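Local coordinates for prolyl oligopeptidase (Galerina marginata, PDB 5N4B), which cleaves peptide bonds on the C-terminal side of proline and acts as a macrocyclase in the biosynthesis of the amanitin toxins, at residues S163-Y169 with S695-M701; V198-S204 with Y217-R223; F614-W620 with G663-M668; Q105-V109 with D134-L138. The protein carries 1 engineered substitution. One frame throughout, in Å; residues are numbered along the deposited sequence.

Interaction 1. Residues S163-Y169 with S695-M701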
loop_
_atom_site.group_PDB
_atom_site.type_symbol
_atom_site.label_atom_id
_atom_site.label_comp_id
_atom_site.label_asym_id
_atom_site.label_seq_id
_atom_site.Cartn_x
_atom_site.Cartn_y
_atom_site.Cartn_z
ATOM N N SER A 163 11.634 2.668 12.848
ATOM C CA SER A 163 12.391 1.596 12.209
ATOM C C SER A 163 13.778 2.121 11.869
ATOM O O SER A 163 13.970 3.326 11.668
ATOM C CB SER A 163 11.732 1.085 10.934
ATOM O OG SER A 163 10.573 0.344 11.260
ATOM N N HIS A 164 14.756 1.225 11.832
ATOM C CA HIS A 164 16.120 1.534 11.448
ATOM C C HIS A 164 16.562 0.630 10.319
ATOM O O HIS A 164 16.071 -0.480 10.177
ATOM C CB HIS A 164 17.055 1.274 12.630
ATOM C CG HIS A 164 16.771 2.160 13.792
ATOM N ND1 HIS A 164 17.394 3.374 13.955
ATOM C CD2 HIS A 164 15.894 2.041 14.812
ATOM C CE1 HIS A 164 16.940 3.952 15.052
ATOM N NE2 HIS A 164 16.015 3.169 15.581
ATOM N N LEU A 165 17.502 1.122 9.506
ATOM C CA LEU A 165 18.081 0.305 8.469
ATOM C C LEU A 165 18.570 -0.985 9.086
ATOM O O LEU A 165 19.192 -0.993 10.148
ATOM C CB LEU A 165 19.249 1.079 7.822
ATOM C CG LEU A 165 18.826 2.334 7.032
ATOM C CD1 LEU A 165 20.085 3.056 6.499
ATOM C CD2 LEU A 165 17.858 2.005 5.897
ATOM N N GLY A 166 18.287 -2.098 8.420
ATOM C CA GLY A 166 18.672 -3.399 8.888
ATOM C C GLY A 166 17.713 -4.086 9.839
ATOM O O GLY A 166 17.999 -5.216 10.258
ATOM N N GLY A 167 16.643 -3.443 10.240
ATOM C CA GLY A 167 15.730 -4.019 11.223
ATOM C C GLY A 167 14.462 -4.612 10.634
ATOM O O GLY A 167 13.980 -4.161 9.595
ATOM N N ASP A 168 13.921 -5.629 11.305
ATOM C CA ASP A 168 12.708 -6.310 10.851
ATOM C C ASP A 168 11.455 -5.967 11.668
ATOM O O ASP A 168 10.367 -6.439 11.321
ATOM C CB ASP A 168 12.920 -7.824 10.902
ATOM C CG ASP A 168 13.625 -8.367 9.689
ATOM O OD1 ASP A 168 13.579 -7.752 8.607
ATOM O OD2 ASP A 168 14.324 -9.383 9.900
ATOM N N TYR A 169 11.584 -5.194 12.742
ATOM C CA TYR A 169 10.498 -4.757 13.604
ATOM C C TYR A 169 10.667 -3.266 13.885
ATOM O O TYR A 169 11.725 -2.680 13.661
ATOM C CB TYR A 169 10.493 -5.520 14.964
ATOM C CG TYR A 169 10.377 -7.023 14.751
ATOM C CD1 TYR A 169 9.149 -7.647 14.666
ATOM C CD2 TYR A 169 11.502 -7.783 14.590
ATOM C CE1 TYR A 169 9.046 -9.010 14.410
ATOM C CE2 TYR A 169 11.415 -9.170 14.384
ATOM C CZ TYR A 169 10.179 -9.752 14.268
ATOM O OH TYR A 169 10.110 -11.124 14.019
ATOM N N SER A 695 21.100 -1.031 -0.011
ATOM C CA SER A 695 20.735 -0.459 1.270
ATOM C C SER A 695 19.613 -1.294 1.845
ATOM O O SER A 695 18.589 -1.497 1.187
ATOM C CB SER A 695 20.302 0.988 1.103
ATOM O OG SER A 695 19.931 1.558 2.361
ATOM N N TRP A 696 19.809 -1.810 3.041
ATOM C CA TRP A 696 18.856 -2.718 3.671
ATOM C C TRP A 696 17.843 -1.901 4.442
ATOM O O TRP A 696 18.050 -1.561 5.620
ATOM C CB TRP A 696 19.581 -3.720 4.562
ATOM C CG TRP A 696 18.696 -4.888 5.001
ATOM C CD1 TRP A 696 17.575 -4.821 5.735
ATOM C CD2 TRP A 696 18.872 -6.253 4.661
ATOM N NE1 TRP A 696 17.033 -6.073 5.914
ATOM C CE2 TRP A 696 17.817 -6.977 5.267
ATOM C CE3 TRP A 696 19.820 -6.934 3.916
ATOM C CZ2 TRP A 696 17.682 -8.355 5.129
ATOM C CZ3 TRP A 696 19.714 -8.284 3.785
ATOM C CH2 TRP A 696 18.629 -8.988 4.378
ATOM N N LEU A 697 16.724 -1.610 3.798
ATOM C CA LEU A 697 15.693 -0.804 4.433
ATOM C C LEU A 697 15.102 -1.557 5.614
ATOM O O LEU A 697 14.792 -2.757 5.517
ATOM C CB LEU A 697 14.610 -0.520 3.400
ATOM C CG LEU A 697 14.995 0.408 2.242
ATOM C CD1 LEU A 697 13.833 0.434 1.253
ATOM C CD2 LEU A 697 15.374 1.808 2.735
ATOM N N GLY A 698 14.929 -0.865 6.716
ATOM C CA GLY A 698 14.177 -1.426 7.824
ATOM C C GLY A 698 12.717 -1.548 7.448
ATOM O O GLY A 698 12.209 -0.935 6.519
ATOM N N HIS A 699 12.029 -2.399 8.180
ATOM C CA HIS A 699 10.603 -2.569 7.948
ATOM C C HIS A 699 9.856 -1.241 7.928
ATOM O O HIS A 699 9.922 -0.447 8.883
ATOM C CB HIS A 699 10.012 -3.480 9.027
ATOM C CG HIS A 699 8.582 -3.788 8.773
ATOM N ND1 HIS A 699 7.567 -3.418 9.617
ATOM C CD2 HIS A 699 8.002 -4.425 7.730
ATOM C CE1 HIS A 699 6.415 -3.801 9.101
ATOM N NE2 HIS A 699 6.645 -4.386 7.943
ATOM N N GLY A 700 9.114 -1.041 6.858
ATOM C CA GLY A 700 8.293 0.151 6.727
ATOM C C GLY A 700 8.999 1.368 6.202
ATOM O O GLY A 700 8.329 2.377 5.923
ATOM N N MET A 701 10.303 1.294 5.998
ATOM C CA MET A 701 11.074 2.468 5.641
ATOM C C MET A 701 11.060 2.660 4.141
ATOM O O MET A 701 11.054 1.697 3.360
ATOM C CB MET A 701 12.525 2.304 6.101
ATOM C CG MET A 701 12.660 2.319 7.597
ATOM S SD MET A 701 14.358 2.174 8.173
ATOM C CE MET A 701 15.073 3.744 7.675
HETATM O O HOH W 1 14.304 -5.339 6.971
#
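Ser163, near the end of strand 157-164, donates from OG to His699 O at 2.6 Å, while its CB packs 3.7 Å from Met701 CG. At His164 the backbone takes over: its carbonyl O receives a CA-H...O contact from Gly698 CA at 3.2 Å, and a CB on Gly698 would clash with that oxygen, so the approach needs a glycine. His164 also starts a type II turn ending at Gly167. Within the turn, Leu165 CD2 packs against Met701 CE at 3.7 Å and Leu697 CD2 at 4.0 Å, and Gly166 N donates to Trp696 O at 2.9 Å. This hairpin turn of a propeller blade thus docks on the loop of the alpha/beta-hydrolase domain that carries His699 of the charge relay system, joining the two domains beside the active site. Gly167 O accepts from His699 N at 3.0 Å; a water lies 2.9 Å from Gly167 O and 3.0 Å from Leu697 O, in position to donate to either, and accepts from Trp696 NE1 at 3.0 Å. Asp168 turns its carboxylate to a salt bridge with Arg230, but its carbonyl O lies 3.8 Å from His699 CB. Tyr169 points away and meets Trp200 edge-to-face.

Interaction 2. Residues V198-S204 with Y217-R223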
loop_
_atom_site.group_PDB
_atom_site.type_symbol
_atom_site.label_atom_id
_atom_site.label_comp_id
_atom_site.label_asym_id
_atom_site.label_seq_id
_atom_site.Cartn_x
_atom_site.Cartn_y
_atom_site.Cartn_z
ATOM N N VAL A 198 8.960 0.328 23.484
ATOM C CA VAL A 198 8.079 -0.795 23.220
ATOM C C VAL A 198 8.569 -1.495 21.946
ATOM O O VAL A 198 8.270 -1.062 20.824
ATOM C CB VAL A 198 6.629 -0.312 23.126
ATOM C CG1 VAL A 198 5.703 -1.436 22.799
ATOM C CG2 VAL A 198 6.219 0.354 24.426
ATOM N N LYS A 199 9.348 -2.548 22.097
ATOM C CA LYS A 199 10.021 -3.229 21.002
ATOM C C LYS A 199 9.132 -4.309 20.393
ATOM O O LYS A 199 8.102 -4.736 20.951
ATOM C CB LYS A 199 11.315 -3.865 21.516
ATOM C CG LYS A 199 12.352 -2.787 21.901
ATOM C CD LYS A 199 13.650 -3.398 22.428
ATOM C CE LYS A 199 14.374 -4.229 21.360
ATOM N NZ LYS A 199 14.933 -3.485 20.198
ATOM N N TRP A 200 9.548 -4.752 19.206
ATOM C CA TRP A 200 9.017 -5.936 18.536
ATOM C C TRP A 200 7.649 -5.709 17.915
ATOM O O TRP A 200 6.904 -6.635 17.655
ATOM C CB TRP A 200 9.022 -7.179 19.465
ATOM C CG TRP A 200 10.378 -7.374 20.085
ATOM C CD1 TRP A 200 10.718 -7.166 21.389
ATOM C CD2 TRP A 200 11.561 -7.765 19.420
ATOM N NE1 TRP A 200 12.044 -7.399 21.568
ATOM C CE2 TRP A 200 12.597 -7.757 20.374
ATOM C CE3 TRP A 200 11.858 -8.123 18.103
ATOM C CZ2 TRP A 200 13.907 -8.137 20.062
ATOM C CZ3 TRP A 200 13.159 -8.458 17.790
ATOM C CH2 TRP A 200 14.169 -8.469 18.778
ATOM N N PHE A 201 7.334 -4.446 17.617
ATOM C CA PHE A 201 6.045 -4.040 17.085
ATOM C C PHE A 201 6.006 -4.257 15.578
ATOM O O PHE A 201 6.921 -3.844 14.839
ATOM C CB PHE A 201 5.843 -2.553 17.408
ATOM C CG PHE A 201 4.687 -1.874 16.684
ATOM C CD1 PHE A 201 3.419 -2.344 16.801
ATOM C CD2 PHE A 201 4.891 -0.733 15.935
ATOM C CE1 PHE A 201 2.357 -1.717 16.127
ATOM C CE2 PHE A 201 3.846 -0.088 15.300
ATOM C CZ PHE A 201 2.585 -0.568 15.410
ATOM N N LYS A 202 4.925 -4.864 15.095
ATOM C CA LYS A 202 4.771 -5.082 13.673
ATOM C C LYS A 202 3.338 -5.486 13.352
ATOM O O LYS A 202 2.701 -6.194 14.131
ATOM C CB LYS A 202 5.718 -6.207 13.209
ATOM C CG LYS A 202 6.074 -6.253 11.733
ATOM C CD LYS A 202 7.090 -7.355 11.458
ATOM C CE LYS A 202 7.625 -7.236 10.081
ATOM N NZ LYS A 202 8.774 -8.196 9.857
ATOM N N PHE A 203 2.855 -5.037 12.190
ATOM C CA PHE A 203 1.609 -5.505 11.557
ATOM C C PHE A 203 0.338 -5.159 12.325
ATOM O O PHE A 203 -0.669 -5.868 12.208
ATOM C CB PHE A 203 1.649 -7.005 11.214
ATOM C CG PHE A 203 2.716 -7.403 10.220
ATOM C CD1 PHE A 203 2.958 -6.648 9.101
ATOM C CD2 PHE A 203 3.455 -8.554 10.411
ATOM C CE1 PHE A 203 3.931 -7.059 8.188
ATOM C CE2 PHE A 203 4.413 -8.967 9.485
ATOM C CZ PHE A 203 4.645 -8.180 8.386
ATOM N N SER A 204 0.320 -4.079 13.083
ATOM C CA SER A 204 -0.941 -3.543 13.588
ATOM C C SER A 204 -0.848 -2.027 13.668
ATOM O O SER A 204 0.197 -1.437 13.428
ATOM C CB SER A 204 -1.346 -4.134 14.959
ATOM O OG SER A 204 -0.707 -3.473 16.071
ATOM N N TYR A 217 -1.039 -2.599 20.944
ATOM C CA TYR A 217 -0.110 -2.793 19.837
ATOM C C TYR A 217 0.187 -4.284 19.710
ATOM O O TYR A 217 0.196 -5.019 20.701
ATOM C CB TYR A 217 1.179 -2.002 20.081
ATOM C CG TYR A 217 2.028 -2.568 21.183
ATOM C CD1 TYR A 217 1.720 -2.362 22.534
ATOM C CD2 TYR A 217 3.069 -3.397 20.879
ATOM C CE1 TYR A 217 2.468 -2.945 23.524
ATOM C CE2 TYR A 217 3.816 -4.002 21.874
ATOM C CZ TYR A 217 3.499 -3.793 23.191
ATOM O OH TYR A 217 4.246 -4.424 24.194
ATOM N N GLN A 218 0.455 -4.720 18.481
ATOM C CA GLN A 218 0.831 -6.101 18.218
ATOM C C GLN A 218 2.345 -6.238 18.263
ATOM O O GLN A 218 3.080 -5.457 17.646
ATOM C CB GLN A 218 0.315 -6.571 16.878
ATOM C CG GLN A 218 0.734 -8.022 16.590
ATOM C CD GLN A 218 -0.012 -8.552 15.415
ATOM O OE1 GLN A 218 -0.899 -9.377 15.567
ATOM N NE2 GLN A 218 0.276 -8.034 14.224
ATOM N N ARG A 219 2.812 -7.239 18.973
ATOM C CA ARG A 219 4.231 -7.517 18.945
ATOM C C ARG A 219 4.516 -9.004 18.801
ATOM O O ARG A 219 3.639 -9.862 18.883
ATOM C CB ARG A 219 4.954 -6.990 20.151
ATOM C CG ARG A 219 4.374 -7.611 21.386
ATOM C CD ARG A 219 5.359 -7.639 22.493
ATOM N NE ARG A 219 6.530 -8.473 22.225
ATOM C CZ ARG A 219 7.493 -8.644 23.109
ATOM N NH1 ARG A 219 7.412 -8.041 24.295
ATOM N NH2 ARG A 219 8.511 -9.410 22.787
ATOM N N TYR A 220 5.751 -9.275 18.540
ATOM C CA TYR A 220 6.259 -10.607 18.294
ATOM C C TYR A 220 7.256 -11.024 19.354
ATOM O O TYR A 220 7.738 -10.175 20.110
ATOM C CB TYR A 220 6.871 -10.660 16.909
ATOM C CG TYR A 220 5.792 -10.669 15.858
ATOM C CD1 TYR A 220 5.246 -11.873 15.417
ATOM C CD2 TYR A 220 5.243 -9.491 15.378
ATOM C CE1 TYR A 220 4.249 -11.910 14.465
ATOM C CE2 TYR A 220 4.226 -9.534 14.437
ATOM C CZ TYR A 220 3.747 -10.738 13.998
ATOM O OH TYR A 220 2.715 -10.733 13.050
ATOM N N PRO A 221 7.601 -12.308 19.438
ATOM C CA PRO A 221 8.590 -12.725 20.425
ATOM C C PRO A 221 9.917 -12.055 20.166
ATOM O O PRO A 221 10.311 -11.859 19.006
ATOM C CB PRO A 221 8.677 -14.237 20.221
ATOM C CG PRO A 221 7.304 -14.612 19.660
ATOM C CD PRO A 221 6.947 -13.447 18.774
ATOM N N ALA A 222 10.601 -11.712 21.264
ATOM C CA ALA A 222 11.953 -11.180 21.144
ATOM C C ALA A 222 12.836 -12.273 20.579
ATOM O O ALA A 222 12.621 -13.453 20.849
ATOM C CB ALA A 222 12.470 -10.736 22.517
ATOM N N ARG A 223 13.775 -11.878 19.731
ATOM C CA ARG A 223 14.692 -12.824 19.124
ATOM C C ARG A 223 16.093 -12.252 19.258
ATOM O O ARG A 223 16.336 -11.095 18.893
ATOM C CB ARG A 223 14.305 -13.062 17.648
ATOM C CG ARG A 223 12.914 -13.753 17.515
ATOM C CD ARG A 223 12.501 -14.029 16.064
ATOM N NE ARG A 223 11.134 -14.556 15.900
ATOM C CZ ARG A 223 10.028 -13.813 15.756
ATOM N NH1 ARG A 223 10.107 -12.488 15.796
ATOM N NH2 ARG A 223 8.830 -14.400 15.576
#
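A G1 beta bulge breaks strand 198-201 where Trp200 and Phe201 both face Ser170, and its first position, with phi at +76°, is held by a tryptophan and not a glycine. The chain turns a corner at the bulge. Trp200 O then accepts from Tyr220 N at 3.0 Å, Gln218 O accepts from Lys202 N at 3.2 Å, and Phe201 is bridged to Arg219 in a single beta bridge. Gln218 adds two further bonds beyond the bridge, NE2 to Lys202 O (3.0 Å) and N to Ser204 OG (3.0 Å), while its OE1 is hydrogen-bonded to Tyr263 N. The indole of Trp200 lies under Ala222, whose CA sits 3.8 Å from the centroid of the five-membered ring in a CH-pi contact, and Val198 CG1 stands 3.5 Å from the Tyr217 ring centroid. Two consecutive blades of the beta-propeller meet here: strand 198-201 is the edge strand of one, beside 170-176, whereas strand 214-219 belongs to the next, beside 236-241.

Interaction 3. Residues F614-W620 with G663-M668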
loop_
_atom_site.group_PDB
_atom_site.type_symbol
_atom_site.label_atom_id
_atom_site.label_comp_id
_atom_site.label_asym_id
_atom_site.label_seq_id
_atom_site.Cartn_x
_atom_site.Cartn_y
_atom_site.Cartn_z
ATOM N N PHE A 614 8.983 -18.510 2.640
ATOM C CA PHE A 614 9.840 -17.363 2.956
ATOM C C PHE A 614 9.005 -16.294 3.635
ATOM O O PHE A 614 7.888 -15.986 3.188
ATOM C CB PHE A 614 10.471 -16.800 1.669
ATOM C CG PHE A 614 11.375 -17.757 1.023
ATOM C CD1 PHE A 614 12.702 -17.796 1.368
ATOM C CD2 PHE A 614 10.902 -18.636 0.084
ATOM C CE1 PHE A 614 13.548 -18.732 0.805
ATOM C CE2 PHE A 614 11.719 -19.571 -0.494
ATOM C CZ PHE A 614 13.057 -19.609 -0.140
ATOM N N THR A 615 9.599 -15.666 4.665
ATOM C CA THR A 615 9.020 -14.621 5.503
ATOM C C THR A 615 7.511 -14.823 5.688
ATOM O O THR A 615 7.106 -15.853 6.243
ATOM C CB THR A 615 9.400 -13.221 5.022
ATOM O OG1 THR A 615 8.903 -13.009 3.701
ATOM C CG2 THR A 615 10.917 -13.022 4.990
ATOM N N GLY A 616 6.707 -13.900 5.207
ATOM C CA GLY A 616 5.260 -13.962 5.437
ATOM C C GLY A 616 4.430 -14.503 4.279
ATOM O O GLY A 616 3.194 -14.333 4.230
ATOM N N GLY A 617 5.095 -15.219 3.372
ATOM C CA GLY A 617 4.446 -15.732 2.185
ATOM C C GLY A 617 3.337 -16.713 2.441
ATOM O O GLY A 617 2.448 -16.825 1.603
ATOM N N GLN A 618 3.331 -17.418 3.581
ATOM C CA GLN A 618 2.252 -18.368 3.837
ATOM C C GLN A 618 0.885 -17.689 3.854
ATOM O O GLN A 618 -0.138 -18.311 3.519
ATOM C CB GLN A 618 2.508 -19.129 5.147
ATOM C CG GLN A 618 2.298 -18.320 6.385
ATOM C CD GLN A 618 3.259 -17.139 6.514
ATOM O OE1 GLN A 618 4.450 -17.205 6.108
ATOM N NE2 GLN A 618 2.762 -16.066 7.134
ATOM N N ALA A 619 0.844 -16.418 4.227
ATOM C CA ALA A 619 -0.414 -15.665 4.238
ATOM C C ALA A 619 -1.000 -15.507 2.856
ATOM O O ALA A 619 -2.205 -15.221 2.737
ATOM C CB ALA A 619 -0.182 -14.310 4.860
ATOM N N TRP A 620 -0.204 -15.684 1.798
ATOM C CA TRP A 620 -0.700 -15.525 0.439
ATOM C C TRP A 620 -1.280 -16.810 -0.154
ATOM O O TRP A 620 -1.682 -16.810 -1.323
ATOM C CB TRP A 620 0.402 -15.017 -0.484
ATOM C CG TRP A 620 1.178 -13.872 0.021
ATOM C CD1 TRP A 620 0.794 -12.914 0.908
ATOM C CD2 TRP A 620 2.528 -13.597 -0.330
ATOM N NE1 TRP A 620 1.840 -12.047 1.131
ATOM C CE2 TRP A 620 2.916 -12.447 0.371
ATOM C CE3 TRP A 620 3.445 -14.217 -1.173
ATOM C CZ2 TRP A 620 4.212 -11.918 0.256
ATOM C CZ3 TRP A 620 4.717 -13.706 -1.282
ATOM C CH2 TRP A 620 5.091 -12.591 -0.573
ATOM N N GLY A 663 11.629 -7.758 3.032
ATOM C CA GLY A 663 11.108 -8.877 3.800
ATOM C C GLY A 663 9.689 -9.238 3.467
ATOM O O GLY A 663 9.177 -10.259 3.937
ATOM N N ARG A 664 9.032 -8.389 2.709
ATOM C CA ARG A 664 7.680 -8.670 2.240
ATOM C C ARG A 664 7.757 -9.675 1.106
ATOM O O ARG A 664 7.185 -10.769 1.199
ATOM C CB ARG A 664 7.033 -7.375 1.779
ATOM C CG ARG A 664 5.577 -7.521 1.259
ATOM C CD ARG A 664 5.125 -6.207 0.558
ATOM N NE ARG A 664 3.768 -6.260 0.003
ATOM C CZ ARG A 664 3.218 -5.271 -0.711
ATOM N NH1 ARG A 664 3.924 -4.169 -0.979
ATOM N NH2 ARG A 664 1.973 -5.382 -1.177
ATOM N N VAL A 665 8.488 -9.319 0.038
ATOM C CA VAL A 665 8.771 -10.226 -1.065
ATOM C C VAL A 665 10.275 -10.374 -1.106
ATOM O O VAL A 665 10.996 -9.469 -1.547
ATOM C CB VAL A 665 8.238 -9.712 -2.399
ATOM C CG1 VAL A 665 8.584 -10.724 -3.447
ATOM C CG2 VAL A 665 6.747 -9.410 -2.360
ATOM N N VAL A 666 10.769 -11.527 -0.694
ATOM C CA VAL A 666 12.217 -11.699 -0.713
ATOM C C VAL A 666 12.752 -11.645 -2.149
ATOM O O VAL A 666 12.088 -12.128 -3.088
ATOM C CB VAL A 666 12.645 -13.002 0.001
ATOM C CG1 VAL A 666 12.448 -12.890 1.510
ATOM C CG2 VAL A 666 11.909 -14.194 -0.542
ATOM N N PRO A 667 13.930 -11.060 -2.359
ATOM C CA PRO A 667 14.421 -10.807 -3.716
ATOM C C PRO A 667 14.812 -12.053 -4.487
ATOM O O PRO A 667 14.973 -11.959 -5.712
ATOM C CB PRO A 667 15.609 -9.872 -3.494
ATOM C CG PRO A 667 16.004 -10.128 -2.075
ATOM C CD PRO A 667 14.764 -10.432 -1.353
ATOM N N MET A 668 14.931 -13.220 -3.842
ATOM C CA MET A 668 15.212 -14.450 -4.581
ATOM C C MET A 668 14.204 -14.696 -5.683
ATOM O O MET A 668 14.556 -15.288 -6.684
ATOM C CB MET A 668 15.275 -15.645 -3.629
ATOM C CG MET A 668 13.966 -16.121 -3.091
ATOM S SD MET A 668 13.199 -17.349 -4.175
ATOM C CE MET A 668 11.587 -17.544 -3.434
HETATM O O HOH W 2 8.630 -13.198 0.900
HETATM O O HOH W 3 5.912 -11.471 3.621
#
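Two loops of the alpha/beta-hydrolase domain meet here, and one of them, following strand 653-659, directly succeeds the charge-relay aspartate Asp662. Gly663 begins the contact by accepting a hydrogen bond at its carbonyl O from Thr615 OG1, 2.8 Å away. The CA-to-CB bond of Arg664 points away from 614-620, and its side chain passes close to Asp662 and the engineered Ala578; it is the carbonyl that works in this contact. Arg664 O receives hydrogen bonds from two waters, each at 2.8 Å, and approaches the edge of the Trp620 ring, 3.3 Å from CH2. Val665 adds an apolar touch, CG2 lying 4.0 Å from Trp620 CH2, while its backbone N is bonded to Asp662, so the same short loop both holds the catalytic carboxylate and rests on the indole. The CA-to-CB bond of Val666 points toward the other loop: CG2 meets Phe614 CB at 3.7 Å and CG1 meets Thr615 CG2 at 3.8 Å. The opposing residues owe their placement to a type II' turn, Phe614 to Gly617, which leads into the 3-10 segment 617-620 and lets Thr615 and Trp620 both reach 663-668. Met668, at the start of helix 668-680, closes the contact with a Met-aromatic interaction, its SD 4.9 Å from the centroid of the Phe614 ring and its CE 3.6 Å from Phe614 CE2.

Interaction 4. Residues Q105-V109 with D134-L138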
loop_
_atom_site.group_PDB
_atom_site.type_symbol
_atom_site.label_atom_id
_atom_site.label_comp_id
_atom_site.label_asym_id
_atom_site.label_seq_id
_atom_site.Cartn_x
_atom_site.Cartn_y
_atom_site.Cartn_z
ATOM N N GLN A 105 11.850 16.710 0.962
ATOM C CA GLN A 105 12.317 16.055 2.189
ATOM C C GLN A 105 11.947 14.581 2.180
ATOM O O GLN A 105 10.876 14.173 1.716
ATOM C CB GLN A 105 11.743 16.765 3.426
ATOM C CG GLN A 105 12.127 18.244 3.566
ATOM C CD GLN A 105 11.471 18.818 4.746
ATOM O OE1 GLN A 105 10.358 19.329 4.674
ATOM N NE2 GLN A 105 12.165 18.795 5.872
ATOM N N SER A 106 12.834 13.786 2.760
ATOM C CA SER A 106 12.634 12.346 2.728
ATOM C C SER A 106 11.540 11.921 3.681
ATOM O O SER A 106 10.874 10.913 3.443
ATOM C CB SER A 106 13.923 11.632 3.068
ATOM O OG SER A 106 14.853 11.799 1.986
ATOM N N GLN A 107 11.337 12.682 4.754
ATOM C CA GLN A 107 10.223 12.447 5.668
ATOM C C GLN A 107 9.559 13.797 5.937
ATOM O O GLN A 107 10.243 14.803 6.162
ATOM C CB GLN A 107 10.632 11.796 6.997
ATOM C CG GLN A 107 11.352 10.450 6.874
ATOM C CD GLN A 107 11.699 9.835 8.208
ATOM O OE1 GLN A 107 10.832 9.309 8.899
ATOM N NE2 GLN A 107 12.953 9.891 8.554
ATOM N N SER A 108 8.248 13.810 5.910
ATOM C CA SER A 108 7.498 15.006 6.206
ATOM C C SER A 108 7.514 15.259 7.712
ATOM O O SER A 108 7.721 14.356 8.519
ATOM C CB SER A 108 6.076 14.903 5.683
ATOM O OG SER A 108 6.156 14.721 4.282
ATOM N N VAL A 109 7.277 16.512 8.076
ATOM C CA VAL A 109 7.453 17.008 9.437
ATOM C C VAL A 109 6.100 17.352 10.042
ATOM O O VAL A 109 5.267 17.987 9.398
ATOM C CB VAL A 109 8.367 18.244 9.442
ATOM C CG1 VAL A 109 8.532 18.802 10.821
ATOM C CG2 VAL A 109 9.725 17.834 8.836
ATOM N N ASP A 134 9.925 16.212 14.051
ATOM C CA ASP A 134 10.664 16.106 12.789
ATOM C C ASP A 134 11.315 14.728 12.724
ATOM O O ASP A 134 12.364 14.505 13.351
ATOM C CB ASP A 134 11.715 17.207 12.680
ATOM C CG ASP A 134 12.462 17.176 11.370
ATOM O OD1 ASP A 134 12.295 16.187 10.633
ATOM O OD2 ASP A 134 13.216 18.139 11.086
ATOM N N PRO A 135 10.739 13.761 12.019
ATOM C CA PRO A 135 11.337 12.421 12.039
ATOM C C PRO A 135 12.713 12.385 11.412
ATOM O O PRO A 135 13.454 11.403 11.621
ATOM C CB PRO A 135 10.334 11.572 11.258
ATOM C CG PRO A 135 9.291 12.386 10.821
ATOM C CD PRO A 135 9.541 13.823 11.182
ATOM N N ASN A 136 13.093 13.396 10.631
ATOM C CA ASN A 136 14.399 13.360 10.022
ATOM C C ASN A 136 15.492 13.449 11.069
ATOM O O ASN A 136 16.651 13.165 10.739
ATOM C CB ASN A 136 14.537 14.496 9.005
ATOM C CG ASN A 136 13.507 14.425 7.895
ATOM O OD1 ASN A 136 13.626 13.623 6.964
ATOM N ND2 ASN A 136 12.504 15.258 7.968
ATOM N N VAL A 137 15.204 13.910 12.279
ATOM C CA VAL A 137 16.262 13.975 13.282
ATOM C C VAL A 137 16.317 12.754 14.188
ATOM O O VAL A 137 17.096 12.731 15.142
ATOM C CB VAL A 137 16.214 15.273 14.085
ATOM C CG1 VAL A 137 16.222 16.475 13.166
ATOM C CG2 VAL A 137 15.051 15.315 14.966
ATOM N N LEU A 138 15.500 11.732 13.904
ATOM C CA LEU A 138 15.580 10.511 14.706
ATOM C C LEU A 138 16.987 9.908 14.650
ATOM O O LEU A 138 17.446 9.321 15.626
ATOM C CB LEU A 138 14.506 9.514 14.251
ATOM C CG LEU A 138 13.096 9.871 14.723
ATOM C CD1 LEU A 138 12.117 9.070 13.900
ATOM C CD2 LEU A 138 12.899 9.651 16.204
HETATM O O HOH W 4 12.651 19.850 8.827
HETATM O O HOH W 5 15.108 15.062 4.274
HETATM O O HOH W 6 14.961 11.192 6.961
#
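An Asx turn at Asp134, just beyond the edge strand 129-133 of a beta-propeller blade, shapes the loop that meets 105-109. Asp134 OD1 accepts from Asn136 N at 2.9 Å and also from Asn136 ND2 at 2.8 Å, which fixes the asparagine side chain against the neighbouring loop. There Asn136 pairs with the backbone of a single residue: ND2 donates to Gln107 O at 2.9 Å, while OD1 takes a weak hydrogen bond from Gln107 N at 3.3 Å. Water extends the pairing. One molecule accepts from Gln107 NE2 (2.9 Å) and donates to Asn136 OD1 (2.8 Å), and another links Gln105 NE2 (3.2 Å) to Asp134 OD2 (2.9 Å), Gln105 OE1 being held by the backbone N of Arg102. Pro135, in the 3-10 segment, fits beneath the loop with its CD 3.3 Å from Ser108 O and its CB 3.3 Å from Gln107 OE1, an oxygen that is hydrogen-bonded to the backbone of Met146. Val109 CG2 lies 3.5 Å from Asp134 OD1 where the chain enters strand 109-113. Elsewhere on the loop, Ser106 OG bonds to Thr705 N of the hydrolase domain, and Ser108 OG to a polar side chain of the bound peptide. The hairpin loop between the second and third strands of a blade thus packs on the connection to the next blade, an arrangement that follows from the four-stranded, blade-by-blade topology of beta-propellers.

From the N terminus, interaction 4 comes first, closing a loop of 24 residues and joining a hairpin loop of the first four-stranded blade in the chain to the connection leading to the next. Interaction 1 opens at 163-169 and waits 525 residues for its partner, 695-701, tying the propeller to the hydrolase domain. Nested inside this long loop, one after the other, are interaction 2, which links consecutive blades, and interaction 3, which joins two loops within the hydrolase domain. None of the four cross. Interactions 1 and 2 touch directly, with Lys202 NZ bonded to Asp168 O, whereas interactions 3 and 4 lie farthest apart, their centres about 29 Å from one another.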